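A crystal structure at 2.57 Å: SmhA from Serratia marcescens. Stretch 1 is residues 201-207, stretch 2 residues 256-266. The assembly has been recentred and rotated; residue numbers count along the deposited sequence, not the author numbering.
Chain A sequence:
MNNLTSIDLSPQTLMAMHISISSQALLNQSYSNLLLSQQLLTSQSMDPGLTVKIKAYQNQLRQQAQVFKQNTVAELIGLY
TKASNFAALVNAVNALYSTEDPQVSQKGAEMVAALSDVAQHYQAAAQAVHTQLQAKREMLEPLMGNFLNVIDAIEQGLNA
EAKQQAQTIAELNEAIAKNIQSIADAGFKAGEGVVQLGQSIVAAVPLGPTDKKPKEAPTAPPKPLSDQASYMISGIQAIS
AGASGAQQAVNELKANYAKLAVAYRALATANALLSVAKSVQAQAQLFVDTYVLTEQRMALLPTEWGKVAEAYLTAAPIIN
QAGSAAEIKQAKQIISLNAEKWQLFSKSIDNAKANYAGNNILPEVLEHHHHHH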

# COMPACT_ATOMS: atom_id res chain seq x y z
N ILE A 201 -4.94 -2.20 22.37
CA ILE A 201 -4.87 -3.62 22.81
C ILE A 201 -6.28 -4.18 22.61
O ILE A 201 -7.25 -3.47 22.96
CB ILE A 201 -4.38 -3.74 24.27
CG1 ILE A 201 -3.07 -2.96 24.52
CG2 ILE A 201 -4.31 -5.21 24.68
CD1 ILE A 201 -1.94 -3.33 23.60
N VAL A 202 -6.42 -5.37 22.00
CA VAL A 202 -7.74 -5.97 21.66
C VAL A 202 -7.93 -7.31 22.37
O VAL A 202 -9.10 -7.72 22.57
CB VAL A 202 -7.87 -6.12 20.14
CG1 VAL A 202 -7.84 -4.77 19.45
CG2 VAL A 202 -6.80 -7.04 19.57
N ALA A 203 -6.83 -7.98 22.71
CA ALA A 203 -6.81 -9.31 23.34
C ALA A 203 -5.54 -9.48 24.17
O ALA A 203 -4.66 -8.60 24.13
CB ALA A 203 -6.88 -10.36 22.26
N ALA A 204 -5.45 -10.59 24.89
CA ALA A 204 -4.32 -10.90 25.79
C ALA A 204 -4.20 -12.41 25.96
O ALA A 204 -5.23 -13.10 25.83
CB ALA A 204 -4.56 -10.21 27.09
N VAL A 205 -2.99 -12.89 26.23
CA VAL A 205 -2.66 -14.33 26.42
C VAL A 205 -2.01 -14.51 27.78
O VAL A 205 -0.84 -14.21 27.93
CB VAL A 205 -1.73 -14.84 25.30
CG1 VAL A 205 -1.48 -16.35 25.41
CG2 VAL A 205 -2.27 -14.50 23.92
N PRO A 206 -2.75 -14.96 28.82
CA PRO A 206 -2.12 -15.33 30.09
C PRO A 206 -1.02 -16.39 29.88
O PRO A 206 -1.27 -17.29 29.11
CB PRO A 206 -3.28 -15.93 30.90
CG PRO A 206 -4.54 -15.31 30.30
CD PRO A 206 -4.21 -15.08 28.83
N LEU A 207 0.13 -16.25 30.54
CA LEU A 207 1.31 -17.16 30.44
C LEU A 207 1.50 -17.88 31.79
O LEU A 207 1.50 -17.19 32.81
CB LEU A 207 2.51 -16.29 30.03
CG LEU A 207 2.35 -15.49 28.72
CD1 LEU A 207 3.54 -14.61 28.42
CD2 LEU A 207 2.11 -16.40 27.53
N ASN A 256 -16.14 -8.65 16.73
CA ASN A 256 -15.11 -9.68 16.44
C ASN A 256 -13.96 -9.58 17.44
O ASN A 256 -13.50 -10.64 17.90
CB ASN A 256 -14.66 -9.62 14.97
CG ASN A 256 -15.69 -10.23 14.04
OD1 ASN A 256 -16.49 -11.08 14.45
ND2 ASN A 256 -15.67 -9.82 12.78
N TYR A 257 -13.48 -8.38 17.79
CA TYR A 257 -12.38 -8.23 18.79
C TYR A 257 -12.87 -8.81 20.12
O TYR A 257 -12.10 -9.55 20.77
CB TYR A 257 -11.85 -6.79 18.88
CG TYR A 257 -10.87 -6.39 17.80
CD1 TYR A 257 -9.79 -7.19 17.46
CD2 TYR A 257 -10.95 -5.16 17.16
CE1 TYR A 257 -8.87 -6.81 16.49
CE2 TYR A 257 -10.04 -4.76 16.20
CZ TYR A 257 -8.99 -5.59 15.85
OH TYR A 257 -8.07 -5.20 14.90
N ALA A 258 -14.11 -8.54 20.51
CA ALA A 258 -14.69 -9.08 21.77
C ALA A 258 -14.54 -10.61 21.77
O ALA A 258 -14.02 -11.15 22.78
CB ALA A 258 -16.13 -8.67 21.92
N LYS A 259 -14.95 -11.27 20.69
CA LYS A 259 -14.91 -12.75 20.53
C LYS A 259 -13.46 -13.24 20.47
O LYS A 259 -13.18 -14.33 21.01
CB LYS A 259 -15.68 -13.22 19.28
CG LYS A 259 -17.18 -12.97 19.33
CD LYS A 259 -18.05 -14.05 18.67
CE LYS A 259 -18.34 -13.82 17.20
NZ LYS A 259 -19.31 -12.71 17.02
N LEU A 260 -12.57 -12.47 19.83
CA LEU A 260 -11.14 -12.84 19.69
C LEU A 260 -10.52 -12.92 21.10
O LEU A 260 -9.77 -13.90 21.35
CB LEU A 260 -10.41 -11.80 18.83
CG LEU A 260 -8.94 -12.13 18.57
CD1 LEU A 260 -8.84 -13.45 17.84
CD2 LEU A 260 -8.22 -11.03 17.80
N ALA A 261 -10.83 -11.95 21.96
CA ALA A 261 -10.30 -11.88 23.34
C ALA A 261 -10.65 -13.18 24.08
O ALA A 261 -9.75 -13.81 24.64
CB ALA A 261 -10.86 -10.67 24.04
N VAL A 262 -11.93 -13.55 24.03
CA VAL A 262 -12.52 -14.75 24.68
C VAL A 262 -11.82 -16.02 24.17
O VAL A 262 -11.45 -16.88 25.00
CB VAL A 262 -14.05 -14.81 24.44
CG1 VAL A 262 -14.66 -16.16 24.79
CG2 VAL A 262 -14.78 -13.69 25.17
N ALA A 263 -11.62 -16.11 22.85
CA ALA A 263 -11.07 -17.30 22.16
C ALA A 263 -9.61 -17.53 22.56
O ALA A 263 -9.25 -18.73 22.67
CB ALA A 263 -11.22 -17.16 20.67
N TYR A 264 -8.79 -16.48 22.73
CA TYR A 264 -7.37 -16.61 23.14
C TYR A 264 -7.33 -17.07 24.61
O TYR A 264 -6.53 -17.95 24.94
CB TYR A 264 -6.55 -15.34 22.91
CG TYR A 264 -6.06 -15.09 21.50
CD1 TYR A 264 -5.11 -15.90 20.90
CD2 TYR A 264 -6.48 -13.98 20.77
CE1 TYR A 264 -4.63 -15.66 19.62
CE2 TYR A 264 -6.01 -13.73 19.49
CZ TYR A 264 -5.08 -14.56 18.90
OH TYR A 264 -4.66 -14.29 17.63
N ARG A 265 -8.21 -16.53 25.46
CA ARG A 265 -8.29 -16.92 26.89
C ARG A 265 -8.51 -18.44 26.96
O ARG A 265 -7.87 -19.11 27.80
CB ARG A 265 -9.39 -16.15 27.64
CG ARG A 265 -9.25 -14.64 27.56
CD ARG A 265 -10.20 -13.89 28.47
NE ARG A 265 -9.79 -14.12 29.85
CZ ARG A 265 -8.73 -13.55 30.46
NH1 ARG A 265 -8.46 -13.82 31.74
NH2 ARG A 265 -7.94 -12.70 29.81
N ALA A 266 -9.36 -18.98 26.09
CA ALA A 266 -9.71 -20.42 26.00
C ALA A 266 -8.50 -21.27 25.58
O ALA A 266 -8.14 -22.20 26.31
CB ALA A 266 -10.86 -20.61 25.04

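A strand, 201-206, lies along a helix, 256-266, with the two segments running the same way: their directions differ by 8° and their axes approach to 7.0 Å. No hydrogen bond crosses between them. Within the helix the backbone bonds to itself, as from Ala261 N to Tyr257 O at 3.0 Å; between the segments the contacts are mainly apolar, one of them a CH-pi contact.

The tightest point of the backbone register is alanine against alanine. The CA atoms of Ala203 and Ala261 come within 4.3 Å, and the CB of Ala203 sits 3.9 Å from the CA of Ala261. Ala203 points toward the helix, whereas Ala261 points sideways, its CB 3.7 Å from the carbonyl O of Val202. The close approach goes with two small side chains, and the Ala203 methyl packs directly on Ala261 CA; the first rule of the contact is smallness where the backbones are nearest.

Flanking that point along the helix are two tyrosines, Tyr257 and Tyr264, one before Ala261 and one after it. Seven residues apart, about two helical turns, they both point toward the strand, and both have chi1 at -80° (m), a usual choice for tyrosine in a helix, where p would push the ring against the helix backbone. Their chi2 angles differ, -48° and -68°, and so do their partners.

Tyr257 offers a ring face to Val202. The valine, itself m at -63°, places CG1 3.6 Å from the ring centroid and just 5° off the normal, a nearly ideal CH-pi contact in which a weakly polarised methyl meets the pi cloud. Its CB also lies 3.5 Å from Tyr257 CD1, so the branched side chain covers the ring with more than one carbon. The hydroxyl of Tyr257 is hydrogen-bonded elsewhere in the structure, so this buried residue does not leave it unsatisfied.

Tyr264 works more broadly and less tightly. Ala203 CB reaches its CD2 at 3.9 Å, while Val205 CG2 approaches CD1 at 4.4 Å. Val205 points sideways from the strand, and its t rotamer (-175°) sets CG2 as the methyl that meets the ring. The tyrosine's own CB lies 3.9 Å from the carbonyl O of Ala204, so stem and ring both touch the strand.

Toward the C-terminal ends of both segments, the exposed Arg265 starts sideways but its end comes nearer. With chi1 m, chi2 t and chi3 p, the chain folds back to bring NH2 4.3 Å from Pro206 CG, a loose van der Waals contact between the guanidinium and the proline ring.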